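Arginine kinase (Anthopleura japonica, PDB 4RF8) catalyses the reversible transfer of a phosphate from ATP to L-arginine, giving phospho-L-arginine and ADP. Local coordinates at the adenosine-5'-diphosphate site. Residues are numbered along the deposited sequence; one frame, centred on the assembly and turned at random.

The adenosine-5'-diphosphate site. Residues 129-131, 133, 287, 289-291, 333. With ADP (adenosine-5'-diphosphate), chain B.
Two neighbouring strands, 127-136 and 286-293, form the floor of the nucleotide pocket in the first catalytic repeat of this phosphagen kinase, and ADP, poorly ordered here, lies across them. Adenine is probably recognised at ring nitrogen N1, which accepts from Ser129, helped by the 6-amino group N6 at Ser289; the bond to N7 would suit any purine. Ser129 OG, in the crowded position between backbone N and carbonyl carbon (chi1 55°), donates to N1 of ADP at 2.6 Å. Ser289 OG swings anti to its backbone N and donates to N7 of ADP at 2.8 Å; N6 makes a weak bond to the same hydroxyl. Asp333 OD2 backs this serine: it lies 3.1 Å from Ser289 OG, which approaches from above the carboxylate plane. The same oxygen comes close to the base at N7 and sits in plane at the edge of the His291 ring.

The base is held flat between two side chains. The His291 imidazole stacks over one face of the ADP adenine, its plane tilted 19° from that of the six-membered ring. From the other face the extended chain of Arg131 lays its methylene CD over the five-membered ring, a CH-pi contact, and its guanidinium then passes with one face over the ribose ring oxygen O4'.

Arginines grip the diphosphate. Arg131 NH2 reaches O2B of the ADP beta-phosphate in its guanidinium plane at 3.1 Å, nearly straight (161° at H). Arg133, bent at chi2 and chi3, curls back to give NE to that same oxygen, so O2B is held by two donors. Arg287, extended as far as NE, turns its guanidinium so that a face meets alpha-phosphate oxygen O1A of ADP, an ionic contact without a directed bond. Arg287 NH1 forms a salt bridge with Asp333 OD1 at 2.8 Å, which probably helps fix its rotation. This cluster of positive charge probably offsets the negative charge of the phosphates, so the site anchors the nucleotide for phosphoryl transfer to arginine and back from phosphoarginine.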
loop_
_atom_site.group_PDB
_atom_site.type_symbol
_atom_site.label_atom_id
_atom_site.label_comp_id
_atom_site.label_asym_id
_atom_site.label_seq_id
_atom_site.Cartn_x
_atom_site.Cartn_y
_atom_site.Cartn_z
ATOM N N SER A 129 -3.257 -5.580 -2.026
ATOM C CA SER A 129 -1.957 -6.145 -1.697
ATOM C C SER A 129 -1.880 -7.626 -2.049
ATOM O O SER A 129 -2.903 -8.299 -2.191
ATOM C CB SER A 129 -1.644 -5.932 -0.215
ATOM O OG SER A 129 -2.677 -6.447 0.602
ATOM N N THR A 130 -0.653 -8.118 -2.189
ATOM C CA THR A 130 -0.394 -9.507 -2.539
ATOM C C THR A 130 0.708 -10.037 -1.626
ATOM O O THR A 130 1.660 -9.319 -1.323
ATOM C CB THR A 130 0.047 -9.623 -4.008
ATOM O OG1 THR A 130 -0.993 -9.126 -4.860
ATOM C CG2 THR A 130 0.346 -11.066 -4.378
ATOM N N ARG A 131 0.579 -11.284 -1.185
ATOM C CA ARG A 131 1.536 -11.856 -0.244
ATOM C C ARG A 131 1.620 -13.366 -0.419
ATOM O O ARG A 131 0.595 -14.039 -0.531
ATOM C CB ARG A 131 1.109 -11.517 1.186
ATOM C CG ARG A 131 1.990 -12.091 2.287
ATOM C CD ARG A 131 1.344 -11.842 3.646
ATOM N NE ARG A 131 2.181 -12.263 4.767
ATOM C CZ ARG A 131 2.037 -13.411 5.423
ATOM N NH1 ARG A 131 2.846 -13.703 6.432
ATOM N NH2 ARG A 131 1.086 -14.267 5.075
ATOM N N ARG A 133 3.638 -16.723 1.399
ATOM C CA ARG A 133 4.484 -17.237 2.470
ATOM C C ARG A 133 4.742 -18.723 2.259
ATOM O O ARG A 133 3.832 -19.457 1.876
ATOM C CB ARG A 133 3.802 -17.016 3.831
ATOM C CG ARG A 133 4.495 -17.669 5.035
ATOM C CD ARG A 133 3.962 -19.079 5.342
ATOM N NE ARG A 133 2.653 -19.078 5.994
ATOM C CZ ARG A 133 1.954 -20.176 6.268
ATOM N NH1 ARG A 133 0.773 -20.085 6.867
ATOM N NH2 ARG A 133 2.431 -21.369 5.942
ATOM N N ARG A 287 1.103 -20.317 1.888
ATOM C CA ARG A 287 -0.117 -19.528 1.901
ATOM C C ARG A 287 0.044 -18.341 0.955
ATOM O O ARG A 287 0.776 -17.392 1.246
ATOM C CB ARG A 287 -0.452 -19.048 3.315
ATOM C CG ARG A 287 -1.746 -18.250 3.400
ATOM C CD ARG A 287 -2.142 -17.949 4.838
ATOM N NE ARG A 287 -3.443 -17.288 4.911
ATOM C CZ ARG A 287 -3.616 -15.969 4.922
ATOM N NH1 ARG A 287 -4.836 -15.459 4.986
ATOM N NH2 ARG A 287 -2.567 -15.160 4.874
ATOM N N SER A 289 -1.800 -15.169 -0.789
ATOM C CA SER A 289 -2.894 -14.321 -0.323
ATOM C C SER A 289 -3.021 -12.998 -1.077
ATOM O O SER A 289 -2.034 -12.439 -1.560
ATOM C CB SER A 289 -2.739 -14.046 1.173
ATOM O OG SER A 289 -3.621 -13.028 1.605
ATOM N N VAL A 290 -4.251 -12.504 -1.162
ATOM C CA VAL A 290 -4.545 -11.239 -1.817
ATOM C C VAL A 290 -5.633 -10.513 -1.033
ATOM O O VAL A 290 -6.617 -11.127 -0.624
ATOM C CB VAL A 290 -5.011 -11.458 -3.280
ATOM C CG1 VAL A 290 -5.786 -10.255 -3.788
ATOM C CG2 VAL A 290 -3.829 -11.751 -4.192
ATOM N N HIS A 291 -5.441 -9.218 -0.798
ATOM C CA HIS A 291 -6.504 -8.394 -0.239
ATOM C C HIS A 291 -7.237 -7.697 -1.383
ATOM O O HIS A 291 -6.628 -6.972 -2.173
ATOM C CB HIS A 291 -5.948 -7.381 0.769
ATOM C CG HIS A 291 -5.502 -7.994 2.062
ATOM N ND1 HIS A 291 -5.068 -7.243 3.133
ATOM C CD2 HIS A 291 -5.429 -9.289 2.455
ATOM C CE1 HIS A 291 -4.744 -8.049 4.129
ATOM N NE2 HIS A 291 -4.953 -9.293 3.745
ATOM N N ASP A 333 -9.691 -11.147 2.494
ATOM C CA ASP A 333 -8.452 -11.891 2.318
ATOM C C ASP A 333 -8.782 -13.155 1.534
ATOM O O ASP A 333 -9.550 -13.997 2.001
ATOM C CB ASP A 333 -7.866 -12.265 3.684
ATOM C CG ASP A 333 -6.537 -13.001 3.579
ATOM O OD1 ASP A 333 -6.519 -14.159 3.108
ATOM O OD2 ASP A 333 -5.513 -12.431 4.005
HETATM P PB ADP B . 0.667 -16.918 7.686
HETATM O O1B ADP B . 1.410 -16.166 8.763
HETATM O O2B ADP B . 1.405 -17.008 6.375
HETATM O O3B ADP B . 0.084 -18.231 8.146
HETATM P PA ADP B . -1.350 -15.021 8.360
HETATM O O1A ADP B . -2.819 -14.949 8.016
HETATM O O2A ADP B . -0.914 -15.354 9.764
HETATM O O3A ADP B . -0.629 -16.028 7.327
HETATM O "O5'" ADP B . -0.672 -13.618 7.965
HETATM C "C5'" ADP B . 0.001 -12.840 8.952
HETATM C "C4'" ADP B . -0.243 -11.368 8.665
HETATM O "O4'" ADP B . -0.088 -11.117 7.264
HETATM C "C3'" ADP B . -1.668 -10.992 9.045
HETATM O "O3'" ADP B . -1.649 -9.893 9.962
HETATM C "C2'" ADP B . -2.329 -10.570 7.750
HETATM O "O2'" ADP B . -3.121 -9.397 7.940
HETATM C "C1'" ADP B . -1.167 -10.294 6.811
HETATM N N9 ADP B . -1.551 -10.564 5.400
HETATM C C8 ADP B . -2.091 -11.695 4.904
HETATM N N7 ADP B . -2.325 -11.582 3.569
HETATM C C5 ADP B . -1.933 -10.350 3.192
HETATM C C6 ADP B . -1.901 -9.572 1.930
HETATM N N6 ADP B . -2.345 -10.102 0.762
HETATM N N1 ADP B . -1.411 -8.315 1.982
HETATM C C2 ADP B . -0.966 -7.770 3.128
HETATM N N3 ADP B . -0.967 -8.415 4.308
HETATM C C4 ADP B . -1.432 -9.684 4.404
#